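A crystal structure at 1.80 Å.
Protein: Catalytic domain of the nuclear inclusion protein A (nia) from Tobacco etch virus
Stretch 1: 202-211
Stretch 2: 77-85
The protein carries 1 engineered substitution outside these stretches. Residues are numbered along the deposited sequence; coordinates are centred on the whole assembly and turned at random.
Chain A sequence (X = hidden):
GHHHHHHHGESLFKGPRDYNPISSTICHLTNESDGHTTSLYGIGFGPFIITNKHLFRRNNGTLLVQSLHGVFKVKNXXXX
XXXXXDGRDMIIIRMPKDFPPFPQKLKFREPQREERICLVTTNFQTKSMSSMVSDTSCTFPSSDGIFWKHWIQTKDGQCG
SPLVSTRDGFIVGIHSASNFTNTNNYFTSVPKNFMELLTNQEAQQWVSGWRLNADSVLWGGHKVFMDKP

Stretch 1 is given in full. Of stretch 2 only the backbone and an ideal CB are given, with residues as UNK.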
ATOM      1  N   GLU A 202       6.725  20.318  -7.443  1.00 24.34           N
ATOM      2  CA  GLU A 202       6.847  20.484  -8.900  1.00 40.35           C
ATOM      3  C   GLU A 202       6.600  19.163  -9.635  1.00 28.29           C
ATOM      4  O   GLU A 202       6.149  19.145 -10.785  1.00 37.68           O
ATOM      5  CB  GLU A 202       8.252  20.971  -9.260  1.00 44.42           C
ATOM      6  CG  GLU A 202       8.550  22.380  -8.852  1.00 77.38           C
ATOM      7  CD  GLU A 202       7.822  23.367  -9.710  1.00 93.94           C
ATOM      8  OE1 GLU A 202       8.054  23.369 -10.941  1.00 70.32           O
ATOM      9  OE2 GLU A 202       7.017  24.132  -9.146  1.00 78.93           O
ATOM     10  N   ALA A 203       6.901  18.060  -8.948  1.00 33.34           N
ATOM     11  CA  ALA A 203       6.780  16.714  -9.498  1.00 25.65           C
ATOM     12  C   ALA A 203       5.359  16.111  -9.435  1.00 21.24           C
ATOM     13  O   ALA A 203       5.050  15.134 -10.122  1.00 27.91           O
ATOM     14  CB  ALA A 203       7.765  15.795  -8.739  1.00 31.31           C
ATOM     15  N   GLN A 204       4.519  16.709  -8.591  1.00 19.34           N
ATOM     16  CA  GLN A 204       3.175  16.231  -8.401  1.00 17.13           C
ATOM     17  C   GLN A 204       2.237  16.744  -9.495  1.00 19.44           C
ATOM     18  O   GLN A 204       2.417  17.861  -9.980  1.00 29.55           O
ATOM     19  CB  GLN A 204       2.717  16.638  -7.019  1.00 18.95           C
ATOM     20  CG  GLN A 204       3.598  15.959  -5.947  1.00 18.46           C
ATOM     21  CD  GLN A 204       3.605  16.704  -4.626  1.00 23.40           C
ATOM     22  OE1 GLN A 204       2.813  17.638  -4.431  1.00 22.96           O
ATOM     23  NE2 GLN A 204       4.503  16.298  -3.688  1.00 21.54           N
ATOM     24  N   GLN A 205       1.268  15.914  -9.881  1.00 23.91           N
ATOM     25  CA  GLN A 205       0.311  16.263 -10.946  1.00 21.71           C
ATOM     26  C   GLN A 205      -1.060  15.906 -10.432  1.00 21.47           C
ATOM     27  O   GLN A 205      -1.618  14.839 -10.712  1.00 26.02           O
ATOM     28  CB  GLN A 205       0.673  15.480 -12.201  1.00 24.93           C
ATOM     29  CG  GLN A 205      -0.070  15.855 -13.443  1.00 33.45           C
ATOM     30  CD  GLN A 205       0.535  15.159 -14.640  1.00 36.10           C
ATOM     31  OE1 GLN A 205       1.737  14.852 -14.623  1.00 39.44           O
ATOM     32  NE2 GLN A 205      -0.253  14.915 -15.667  1.00 23.55           N
ATOM     33  N   TRP A 206      -1.635  16.847  -9.702  1.00 16.95           N
ATOM     34  CA  TRP A 206      -2.910  16.591  -9.072  1.00 14.60           C
ATOM     35  C   TRP A 206      -4.136  16.699  -9.948  1.00 31.61           C
ATOM     36  O   TRP A 206      -4.248  17.648 -10.694  1.00 26.38           O
ATOM     37  CB  TRP A 206      -3.091  17.556  -7.900  1.00 18.14           C
ATOM     38  CG  TRP A 206      -2.014  17.425  -6.842  1.00 24.37           C
ATOM     39  CD1 TRP A 206      -0.930  18.262  -6.639  1.00 18.86           C
ATOM     40  CD2 TRP A 206      -1.820  16.309  -5.956  1.00 16.84           C
ATOM     41  NE1 TRP A 206      -0.071  17.714  -5.704  1.00 23.95           N
ATOM     42  CE2 TRP A 206      -0.594  16.529  -5.263  1.00 21.66           C
ATOM     43  CE3 TRP A 206      -2.554  15.154  -5.692  1.00 13.49           C
ATOM     44  CZ2 TRP A 206      -0.096  15.636  -4.319  1.00 16.00           C
ATOM     45  CZ3 TRP A 206      -2.035  14.238  -4.751  1.00 16.92           C
ATOM     46  CH2 TRP A 206      -0.832  14.504  -4.091  1.00 14.05           C
ATOM     47  N   VAL A 207      -5.040  15.733  -9.853  1.00 20.80           N
ATOM     48  CA  VAL A 207      -6.308  15.779 -10.570  1.00 21.35           C
ATOM     49  C   VAL A 207      -7.362  15.395  -9.532  1.00 24.86           C
ATOM     50  O   VAL A 207      -7.031  14.946  -8.449  1.00 26.25           O
ATOM     51  CB  VAL A 207      -6.385  14.748 -11.766  1.00 12.96           C
ATOM     52  CG1 VAL A 207      -5.315  15.016 -12.748  1.00 22.73           C
ATOM     53  CG2 VAL A 207      -6.263  13.272 -11.229  1.00 15.26           C
ATOM     54  N   SER A 208      -8.635  15.584  -9.827  1.00 14.84           N
ATOM     55  CA  SER A 208      -9.643  15.116  -8.897  1.00 16.11           C
ATOM     56  C   SER A 208     -10.815  14.455  -9.713  1.00 20.77           C
ATOM     57  O   SER A 208     -10.990  14.752 -10.902  1.00 20.28           O
ATOM     58  CB  SER A 208     -10.075  16.288  -7.998  1.00 24.30           C
ATOM     59  OG  SER A 208     -10.907  17.175  -8.722  1.00 34.56           O
ATOM     60  N   GLY A 209     -11.521  13.505  -9.100  1.00 14.46           N
ATOM     61  CA  GLY A 209     -12.666  12.823  -9.706  1.00 15.50           C
ATOM     62  C   GLY A 209     -12.268  11.589 -10.492  1.00 23.92           C
ATOM     63  O   GLY A 209     -13.122  10.854 -10.981  1.00 21.91           O
ATOM     64  N   TRP A 210     -10.967  11.316 -10.574  1.00 16.16           N
ATOM     65  CA  TRP A 210     -10.534  10.166 -11.408  1.00 14.43           C
ATOM     66  C   TRP A 210     -10.964   8.771 -10.942  1.00 17.82           C
ATOM     67  O   TRP A 210     -10.971   8.500  -9.739  1.00 19.04           O
ATOM     68  CB  TRP A 210      -8.996  10.248 -11.556  1.00 16.88           C
ATOM     69  CG  TRP A 210      -8.367   9.180 -12.435  1.00 23.08           C
ATOM     70  CD1 TRP A 210      -8.120   9.268 -13.780  1.00 16.98           C
ATOM     71  CD2 TRP A 210      -8.053   7.823 -12.057  1.00 18.68           C
ATOM     72  NE1 TRP A 210      -7.689   8.039 -14.261  1.00 20.90           N
ATOM     73  CE2 TRP A 210      -7.639   7.142 -13.227  1.00 21.58           C
ATOM     74  CE3 TRP A 210      -8.094   7.117 -10.838  1.00 19.96           C
ATOM     75  CZ2 TRP A 210      -7.263   5.776 -13.216  1.00 25.04           C
ATOM     76  CZ3 TRP A 210      -7.725   5.781 -10.819  1.00 23.02           C
ATOM     77  CH2 TRP A 210      -7.312   5.115 -12.000  1.00 23.12           C
ATOM     78  N   ARG A 211     -11.322   7.883 -11.902  1.00 19.55           N
ATOM     79  CA  ARG A 211     -11.659   6.514 -11.564  1.00 13.80           C
ATOM     80  C   ARG A 211     -11.271   5.612 -12.692  1.00 15.55           C
ATOM     81  O   ARG A 211     -10.945   6.073 -13.823  1.00 19.86           O
ATOM     82  CB  ARG A 211     -13.167   6.316 -11.361  1.00 11.58           C
ATOM     83  CG  ARG A 211     -13.942   6.697 -12.596  1.00 15.58           C
ATOM     84  CD  ARG A 211     -15.367   6.184 -12.355  1.00 24.20           C
ATOM     85  NE  ARG A 211     -16.335   6.828 -13.214  1.00 33.62           N
ATOM     86  CZ  ARG A 211     -16.830   6.300 -14.314  1.00 93.94           C
ATOM     87  NH1 ARG A 211     -16.447   5.080 -14.700  1.00 40.63           N
ATOM     88  NH2 ARG A 211     -17.688   7.026 -15.024  1.00 35.13           N
ATOM     89  N   UNK A  77     -15.967  11.865  -2.401  1.00 20.38           N
ATOM     90  CA  UNK A  77     -14.678  11.494  -2.904  1.00 12.91           C
ATOM     91  C   UNK A  77     -14.186  12.240  -4.104  1.00 19.53           C
ATOM     92  O   UNK A  77     -13.007  12.323  -4.302  1.00 17.35           O
ATOM     93  CB  UNK A  77     -14.691  10.000  -3.235  1.00 12.91           C
ATOM     94  N   UNK A  78     -15.098  12.787  -4.899  1.00 20.25           N
ATOM     95  CA  UNK A  78     -14.682  13.484  -6.092  1.00 15.14           C
ATOM     96  C   UNK A  78     -13.931  14.742  -5.797  1.00 23.80           C
ATOM     97  O   UNK A  78     -13.337  15.323  -6.713  1.00 22.99           O
ATOM     98  CB  UNK A  78     -15.896  13.807  -6.965  1.00 15.14           C
ATOM     99  N   UNK A  79     -13.968  15.183  -4.533  1.00 20.95           N
ATOM    100  CA  UNK A  79     -13.243  16.397  -4.137  1.00 21.19           C
ATOM    101  C   UNK A  79     -11.785  16.111  -3.772  1.00 25.25           C
ATOM    102  O   UNK A  79     -10.953  17.019  -3.619  1.00 16.95           O
ATOM    103  CB  UNK A  79     -13.947  17.062  -2.952  1.00 21.19           C
ATOM    104  N   UNK A  80     -11.449  14.837  -3.639  1.00 15.92           N
ATOM    105  CA  UNK A  80     -10.093  14.524  -3.241  1.00 13.40           C
ATOM    106  C   UNK A  80      -9.048  14.688  -4.372  1.00 15.58           C
ATOM    107  O   UNK A  80      -9.221  14.087  -5.425  1.00 19.29           O
ATOM    108  CB  UNK A  80     -10.055  13.089  -2.712  1.00 13.40           C
ATOM    109  N   UNK A  81      -7.970  15.429  -4.138  1.00 12.83           N
ATOM    110  CA  UNK A  81      -6.892  15.496  -5.095  1.00 15.25           C
ATOM    111  C   UNK A  81      -6.115  14.163  -5.135  1.00 17.98           C
ATOM    112  O   UNK A  81      -5.841  13.524  -4.100  1.00 15.70           O
ATOM    113  CB  UNK A  81      -5.959  16.658  -4.751  1.00 15.25           C
ATOM    114  N   UNK A  82      -5.793  13.736  -6.350  1.00 12.86           N
ATOM    115  CA  UNK A  82      -5.130  12.467  -6.605  1.00 12.46           C
ATOM    116  C   UNK A  82      -3.916  12.651  -7.524  1.00 19.71           C
ATOM    117  O   UNK A  82      -3.935  13.470  -8.477  1.00 17.49           O
ATOM    118  CB  UNK A  82      -6.116  11.473  -7.221  1.00 12.46           C
ATOM    119  N   UNK A  83      -2.868  11.892  -7.245  1.00 16.07           N
ATOM    120  CA  UNK A  83      -1.711  11.882  -8.129  1.00 11.93           C
ATOM    121  C   UNK A  83      -1.515  10.432  -8.559  1.00 18.38           C
ATOM    122  O   UNK A  83      -1.237   9.518  -7.752  1.00 14.37           O
ATOM    123  CB  UNK A  83      -0.464  12.449  -7.449  1.00 11.93           C
ATOM    124  N   UNK A  84      -1.679  10.194  -9.843  1.00 13.57           N
ATOM    125  CA  UNK A  84      -1.559   8.815 -10.389  1.00 15.35           C
ATOM    126  C   UNK A  84      -0.131   8.405 -10.658  1.00 23.73           C
ATOM    127  O   UNK A  84       0.632   9.207 -11.156  1.00 16.47           O
ATOM    128  CB  UNK A  84      -2.358   8.687 -11.688  1.00 15.35           C
ATOM    129  N   UNK A  85       0.217   7.145 -10.335  1.00 15.24           N
ATOM    130  CA  UNK A  85       1.516   6.608 -10.652  1.00 12.76           C
ATOM    131  C   UNK A  85       1.292   5.770 -11.951  1.00 14.20           C
ATOM    132  O   UNK A  85       0.644   4.717 -12.011  1.00 14.06           O
ATOM    133  CB  UNK A  85       2.088   5.783  -9.497  1.00 12.76           C
TER

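Position 77 opens a short 3-10 segment. Its CA-to-CB bond points sideways, and its ideal CB has nothing of stretch 1 within 5.5 Å. Stretch 1 therefore sets little restriction here. The residue is Thr77. Its O accepts a hydrogen bond from the backbone N of position 80, at 3.0 Å.

Position 78 also points sideways. Its ideal CB lies 4.3 Å from Gly209 CA, which is not ahead of it, so many residues suit. The residue is Thr78. Its main link to stretch 1 is through the backbone: one water joins Thr78 O (3.3 Å) to Ser208 OG (2.9 Å).

Position 79 points away from stretch 1, and many residues would fit. It is Thr79, and it makes no contact.

Position 80 points sideways, with no atom of stretch 1 near its ideal CB. The visible atoms leave the choice wide. The residue is Leu80, whose side-chain end leads away. Its backbone does more: a water bridges Leu80 O (2.8 Å) and Gly209 N (2.9 Å).

Position 81 lies on the sheet face that carries Trp206 and Ser208. Its ideal CB is 3.8 Å from Trp206 CE3. A long side chain could lie along the indole, and either an aliphatic or an uncharged polar one would do. The residue is Gln81. Its NE2 comes to 3.5 Å from Trp206 CB and donates to a water at 2.8 Å, which in turn bonds weakly to Trp206 O at 3.4 Å.

Position 82 is on the other face, with Val207. Its backbone pairs with that residue in both directions: N of 82 to Val207 O is 2.7 Å, and Val207 N to O of 82 is 2.9 Å. Trp210 offers backbone N and O, 5.9 and 6.2 Å from the ideal CB of 82. A long side chain with donor and acceptor suits; Asn is too short. The residue is Gln82. Trp210 N donates to Gln82 OE1 at 3.0 Å, and Gln82 NE2 donates to Trp210 O at 3.0 Å. The amide thus meets both backbone groups.

Position 83 returns to the Trp206 face. Its ideal CB is 3.6 Å from Trp206 CZ3, and Gln205 N is a donor within reach of a longer side chain. A side chain with an acceptor, such as His, Asn or Gln, would answer it. The residue is His83, with chi1 t. Gln205 N donates to His83 ND1 at 2.9 Å, near the plane of the imidazole. His83 CB sits over a face of the indole, 4.0 Å from the centroid of the Trp206 six-membered ring.

Position 84 points toward stretch 1, though its ideal CB touches nothing there. The Trp210 indole lies beyond, so a branched aliphatic side chain would suit. The residue is Leu84. Its CD2 reaches Trp210 CD2 at 3.7 Å, over the ring face.

Position 85 is out of reach, and stretch 1 does not limit it. It is Ile85.

Stretch 2, residues 77-85: TTTLQQHLI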
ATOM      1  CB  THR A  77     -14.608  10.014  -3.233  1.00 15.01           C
ATOM      2  OG1 THR A  77     -15.698   9.646  -4.052  1.00 17.67           O
ATOM      3  CG2 THR A  77     -14.741   9.139  -1.900  1.00 15.54           C
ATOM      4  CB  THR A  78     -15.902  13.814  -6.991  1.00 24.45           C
ATOM      5  OG1 THR A  78     -16.695  14.838  -6.372  1.00 21.44           O
ATOM      6  CG2 THR A  78     -16.772  12.582  -7.157  1.00 20.46           C
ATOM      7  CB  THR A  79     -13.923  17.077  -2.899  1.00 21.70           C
ATOM      8  OG1 THR A  79     -13.772  16.251  -1.718  1.00 24.12           O
ATOM      9  CG2 THR A  79     -15.416  17.229  -3.189  1.00 21.03           C
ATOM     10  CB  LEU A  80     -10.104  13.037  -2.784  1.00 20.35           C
ATOM     11  CG  LEU A  80      -9.901  12.449  -1.384  1.00 44.02           C
ATOM     12  CD1 LEU A  80     -10.045  13.490  -0.319  1.00 17.86           C
ATOM     13  CD2 LEU A  80     -10.793  11.212  -1.178  1.00 18.73           C
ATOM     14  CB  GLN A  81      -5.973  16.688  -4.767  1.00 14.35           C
ATOM     15  CG  GLN A  81      -6.716  17.982  -5.176  1.00 23.67           C
ATOM     16  CD  GLN A  81      -5.760  19.125  -5.252  1.00 31.54           C
ATOM     17  OE1 GLN A  81      -5.166  19.525  -4.250  1.00 48.20           O
ATOM     18  NE2 GLN A  81      -5.561  19.640  -6.455  1.00 49.51           N
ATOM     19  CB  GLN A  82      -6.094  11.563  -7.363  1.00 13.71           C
ATOM     20  CG  GLN A  82      -7.421  11.255  -6.676  1.00 13.76           C
ATOM     21  CD  GLN A  82      -8.466  10.850  -7.732  1.00 11.27           C
ATOM     22  OE1 GLN A  82      -8.760  11.678  -8.615  1.00 16.17           O
ATOM     23  NE2 GLN A  82      -8.973   9.568  -7.705  1.00 14.94           N
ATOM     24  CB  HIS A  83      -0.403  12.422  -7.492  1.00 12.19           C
ATOM     25  CG  HIS A  83       0.784  12.184  -8.363  1.00 16.80           C
ATOM     26  ND1 HIS A  83       1.393  13.174  -9.103  1.00 16.95           N
ATOM     27  CD2 HIS A  83       1.474  11.052  -8.609  1.00 15.43           C
ATOM     28  CE1 HIS A  83       2.418  12.660  -9.767  1.00 22.98           C
ATOM     29  NE2 HIS A  83       2.494  11.368  -9.483  1.00 20.56           N
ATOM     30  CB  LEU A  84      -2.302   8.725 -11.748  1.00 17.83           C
ATOM     31  CG  LEU A  84      -3.746   9.201 -11.731  1.00 25.52           C
ATOM     32  CD1 LEU A  84      -4.341   9.325 -13.168  1.00 28.90           C
ATOM     33  CD2 LEU A  84      -4.489   8.189 -10.992  1.00 22.62           C
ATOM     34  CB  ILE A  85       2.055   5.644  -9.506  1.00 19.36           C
ATOM     35  CG1 ILE A  85       1.989   6.350  -8.121  1.00 20.15           C
ATOM     36  CG2 ILE A  85       3.528   5.232  -9.835  1.00 19.09           C
ATOM     37  CD1 ILE A  85       2.923   7.517  -8.010  1.00 17.50           C
TER
HETATM   38  O   HOH W   1     -11.149  12.415  -6.452  1.00 16.86           O
HETATM   39  O   HOH W   2     -13.674  16.957  -9.512  1.00 44.35           O
HETATM   40  O   HOH W   3      -6.816  18.883  -8.817  1.00 42.37           O
HETATM   41  O   HOH W   4      -1.733  12.406 -11.822  1.00 17.00           O
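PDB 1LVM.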